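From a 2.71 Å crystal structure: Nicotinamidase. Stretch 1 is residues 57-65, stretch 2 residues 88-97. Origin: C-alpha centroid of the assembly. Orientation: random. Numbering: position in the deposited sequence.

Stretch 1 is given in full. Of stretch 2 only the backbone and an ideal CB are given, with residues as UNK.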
# COMPACT_ATOMS: atom_id res chain seq x y z
N HIS A 57 -7.55 -15.26 -4.66
CA HIS A 57 -8.07 -13.92 -4.37
C HIS A 57 -9.00 -13.36 -5.42
O HIS A 57 -8.75 -13.43 -6.64
CB HIS A 57 -6.93 -12.96 -4.10
CG HIS A 57 -7.35 -11.74 -3.33
ND1 HIS A 57 -7.70 -10.58 -3.94
CD2 HIS A 57 -7.49 -11.52 -1.97
CE1 HIS A 57 -8.04 -9.68 -3.00
NE2 HIS A 57 -7.92 -10.26 -1.80
N ILE A 58 -10.11 -12.79 -4.96
CA ILE A 58 -11.14 -12.27 -5.84
C ILE A 58 -10.65 -11.17 -6.78
O ILE A 58 -11.27 -10.92 -7.82
CB ILE A 58 -12.36 -11.77 -5.03
CG1 ILE A 58 -13.62 -11.77 -5.90
CG2 ILE A 58 -12.06 -10.44 -4.35
CD1 ILE A 58 -14.88 -11.54 -5.11
N SER A 59 -9.52 -10.54 -6.45
CA SER A 59 -9.04 -9.44 -7.27
C SER A 59 -8.21 -9.87 -8.48
O SER A 59 -7.87 -9.04 -9.31
CB SER A 59 -8.28 -8.40 -6.44
OG SER A 59 -6.98 -8.85 -6.09
N PHE A 60 -7.89 -11.16 -8.57
CA PHE A 60 -7.14 -11.67 -9.72
C PHE A 60 -8.08 -12.06 -10.84
O PHE A 60 -8.96 -12.90 -10.65
CB PHE A 60 -6.33 -12.91 -9.34
CG PHE A 60 -5.34 -12.69 -8.23
CD1 PHE A 60 -4.90 -11.43 -7.90
CD2 PHE A 60 -4.82 -13.79 -7.55
CE1 PHE A 60 -3.96 -11.26 -6.89
CE2 PHE A 60 -3.90 -13.63 -6.54
CZ PHE A 60 -3.47 -12.36 -6.20
N ALA A 61 -7.89 -11.50 -12.03
CA ALA A 61 -8.68 -11.90 -13.21
C ALA A 61 -8.70 -13.42 -13.45
O ALA A 61 -9.69 -13.97 -13.93
CB ALA A 61 -8.17 -11.21 -14.45
N LYS A 62 -7.59 -14.08 -13.14
CA LYS A 62 -7.50 -15.53 -13.31
C LYS A 62 -8.66 -16.28 -12.59
O LYS A 62 -9.08 -17.35 -13.04
CB LYS A 62 -6.12 -16.03 -12.86
CG LYS A 62 -5.95 -17.53 -12.77
CD LYS A 62 -4.73 -17.90 -11.94
CE LYS A 62 -4.92 -17.60 -10.44
NZ LYS A 62 -5.45 -18.71 -9.59
N ASN A 63 -9.19 -15.71 -11.51
CA ASN A 63 -10.24 -16.37 -10.73
C ASN A 63 -11.67 -16.01 -11.18
O ASN A 63 -12.63 -16.15 -10.43
CB ASN A 63 -10.05 -16.05 -9.25
CG ASN A 63 -8.76 -16.60 -8.70
OD1 ASN A 63 -8.37 -17.72 -9.01
ND2 ASN A 63 -8.07 -15.81 -7.86
N HIS A 64 -11.78 -15.54 -12.42
CA HIS A 64 -13.04 -15.11 -13.00
C HIS A 64 -13.13 -15.53 -14.42
O HIS A 64 -12.32 -15.12 -15.26
CB HIS A 64 -13.16 -13.60 -12.93
CG HIS A 64 -13.23 -13.06 -11.54
ND1 HIS A 64 -14.39 -13.01 -10.84
CD2 HIS A 64 -12.24 -12.55 -10.71
CE1 HIS A 64 -14.14 -12.50 -9.63
NE2 HIS A 64 -12.83 -12.22 -9.55
N LYS A 65 -14.12 -16.37 -14.70
CA LYS A 65 -14.51 -16.78 -16.04
C LYS A 65 -14.70 -15.57 -16.96
O LYS A 65 -15.27 -14.54 -16.56
CB LYS A 65 -15.82 -17.58 -15.94
CG LYS A 65 -16.28 -18.29 -17.21
CD LYS A 65 -15.57 -19.62 -17.42
CE LYS A 65 -16.07 -20.35 -18.66
NZ LYS A 65 -17.44 -20.89 -18.46
N UNK A 88 -14.11 -1.93 -9.41
CA UNK A 88 -12.70 -2.25 -9.17
C UNK A 88 -12.00 -2.81 -10.38
O UNK A 88 -12.64 -3.08 -11.42
CB UNK A 88 -12.58 -3.25 -8.02
N UNK A 89 -10.69 -2.99 -10.26
CA UNK A 89 -9.87 -3.54 -11.34
C UNK A 89 -9.46 -4.96 -11.00
O UNK A 89 -8.91 -5.21 -9.92
CB UNK A 89 -8.63 -2.67 -11.59
N UNK A 90 -9.69 -5.89 -11.91
CA UNK A 90 -9.12 -7.23 -11.78
C UNK A 90 -7.68 -7.18 -12.27
O UNK A 90 -7.40 -6.61 -13.31
CB UNK A 90 -9.93 -8.26 -12.56
N UNK A 91 -6.77 -7.80 -11.53
CA UNK A 91 -5.34 -7.70 -11.77
C UNK A 91 -4.70 -9.00 -12.21
O UNK A 91 -5.28 -10.07 -12.05
CB UNK A 91 -4.64 -7.20 -10.50
N UNK A 92 -3.47 -8.92 -12.76
CA UNK A 92 -2.65 -10.13 -12.84
C UNK A 92 -2.43 -10.69 -11.44
O UNK A 92 -2.48 -9.95 -10.46
CB UNK A 92 -1.31 -9.84 -13.52
N UNK A 93 -2.20 -11.99 -11.33
CA UNK A 93 -1.83 -12.60 -10.07
C UNK A 93 -0.56 -11.93 -9.54
O UNK A 93 0.43 -11.85 -10.26
CB UNK A 93 -1.63 -14.11 -10.23
N UNK A 94 -0.59 -11.47 -8.30
CA UNK A 94 0.61 -10.83 -7.72
C UNK A 94 0.61 -10.93 -6.21
O UNK A 94 -0.42 -11.18 -5.62
CB UNK A 94 0.69 -9.36 -8.14
N UNK A 95 1.76 -10.74 -5.60
CA UNK A 95 1.92 -10.80 -4.16
C UNK A 95 1.23 -11.99 -3.47
O UNK A 95 0.64 -11.83 -2.40
CB UNK A 95 1.39 -9.50 -3.56
N UNK A 96 1.29 -13.16 -4.09
CA UNK A 96 0.78 -14.39 -3.48
C UNK A 96 1.64 -14.74 -2.28
O UNK A 96 2.88 -14.67 -2.35
CB UNK A 96 0.76 -15.54 -4.49
N UNK A 97 1.00 -15.10 -1.16
CA UNK A 97 1.74 -15.32 0.09
C UNK A 97 2.80 -16.40 -0.05
O UNK A 97 2.60 -17.40 -0.75
CB UNK A 97 0.77 -15.70 1.22

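Position 88 has an extended backbone, phi/psi -148/173. Its ideal CB has nothing of stretch 1 within 5.5 Å, so many residues would suit. It is Gly88.

Position 89 is also extended and its CB meets nothing of stretch 1. A beta-branched residue would fit the strand, but others would too. It is Ile89, and the end of its side chain leads away.

Position 90 has its CB 3.9 Å from Ala61 N and 3.9 Å from Ser59 O, both already bonded to the backbone of position 91. A medium apolar side chain suits this space. It is Leu90. Its CB packs on Ala61 CB at 3.9 Å, and its CD2 reaches His64 CD2 at 3.6 Å and Ile58 O at 3.4 Å.

Position 91 is held by its backbone. Its N donates to Ser59 O at 2.8 Å, and Ala61 N donates to its O at 3.0 Å, making a single beta bridge with Phe60. This excludes proline but few others. It is Trp91, whose CD1 comes within 4.5 Å of Ser59 CB.

Position 92 points its CB away from stretch 1. Its phi of -59° permits proline among others. It is Pro92.

Position 93 has its CA over the face of the Phe60 ring. Its CB is 4.2 Å from Phe60 CD2 and 4.8 Å from Lys62 CE. An apolar residue such as valine, isoleucine or leucine would suit. It is Val93. Its CA lies 3.8 Å from the centroid of the Phe60 ring, a CH-pi contact. Its CG2 touches Phe60 CD2 at 3.9 Å and Lys62 CE at 3.5 Å.

Position 94 has its CB 5.2 Å from Phe60 CE1. An aromatic or a medium apolar side chain could reach the ring, and one with a donor could reach the backbone O of 92. It is His94. The edge of Phe60 points toward its face, with the planes at 60°. His94 ND1 donates to Pro92 O at 2.7 Å, which ties the ring to its own loop.

Position 95 has positive phi, 45°, which favours glycine or asparagine, though others occur. It is Cys95, making no contact with stretch 1.

Position 96 has its CB 5.4 Å from Phe60 CE2. A branched or medium apolar side chain could close the distance. It is Val96, with CG2 4.0 Å from Phe60 CE2.

Position 97 is out of reach, so the choice is open. It is Lys97.

Stretch 2 88-97: GILWPVHCVK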
# COMPACT_ATOMS: atom_id res chain seq x y z
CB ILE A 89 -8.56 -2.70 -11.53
CG1 ILE A 89 -8.86 -1.22 -11.77
CG2 ILE A 89 -7.68 -3.28 -12.63
CD1 ILE A 89 -9.66 -0.94 -13.02
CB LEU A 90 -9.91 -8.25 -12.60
CG LEU A 90 -11.33 -8.53 -12.11
CD1 LEU A 90 -12.00 -9.46 -13.09
CD2 LEU A 90 -11.34 -9.10 -10.71
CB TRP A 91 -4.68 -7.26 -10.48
CG TRP A 91 -5.06 -5.89 -10.01
CD1 TRP A 91 -5.88 -5.56 -8.95
CD2 TRP A 91 -4.61 -4.60 -10.56
NE1 TRP A 91 -5.99 -4.19 -8.82
CE2 TRP A 91 -5.25 -3.56 -9.74
CE3 TRP A 91 -3.80 -4.22 -11.62
CZ2 TRP A 91 -5.07 -2.21 -9.99
CZ3 TRP A 91 -3.61 -2.85 -11.85
CH2 TRP A 91 -4.23 -1.87 -11.05
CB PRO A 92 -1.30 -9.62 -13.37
CG PRO A 92 -1.61 -8.35 -14.08
CD PRO A 92 -2.83 -7.76 -13.40
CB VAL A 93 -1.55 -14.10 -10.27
CG1 VAL A 93 -1.01 -14.72 -8.98
CG2 VAL A 93 -2.79 -14.80 -10.77
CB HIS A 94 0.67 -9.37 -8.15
CG HIS A 94 -0.50 -8.58 -7.64
ND1 HIS A 94 -1.69 -8.57 -8.28
CD2 HIS A 94 -0.65 -7.80 -6.51
CE1 HIS A 94 -2.55 -7.79 -7.60
NE2 HIS A 94 -1.91 -7.32 -6.51
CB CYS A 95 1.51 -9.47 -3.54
SG CYS A 95 2.50 -8.10 -4.19
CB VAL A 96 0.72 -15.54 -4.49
CG1 VAL A 96 0.46 -16.88 -3.81
CG2 VAL A 96 -0.35 -15.26 -5.54
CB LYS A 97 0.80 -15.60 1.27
CG LYS A 97 -0.40 -16.47 0.96
CD LYS A 97 -1.14 -16.87 2.22
CE LYS A 97 -2.26 -15.91 2.56
NZ LYS A 97 -3.24 -16.52 3.52
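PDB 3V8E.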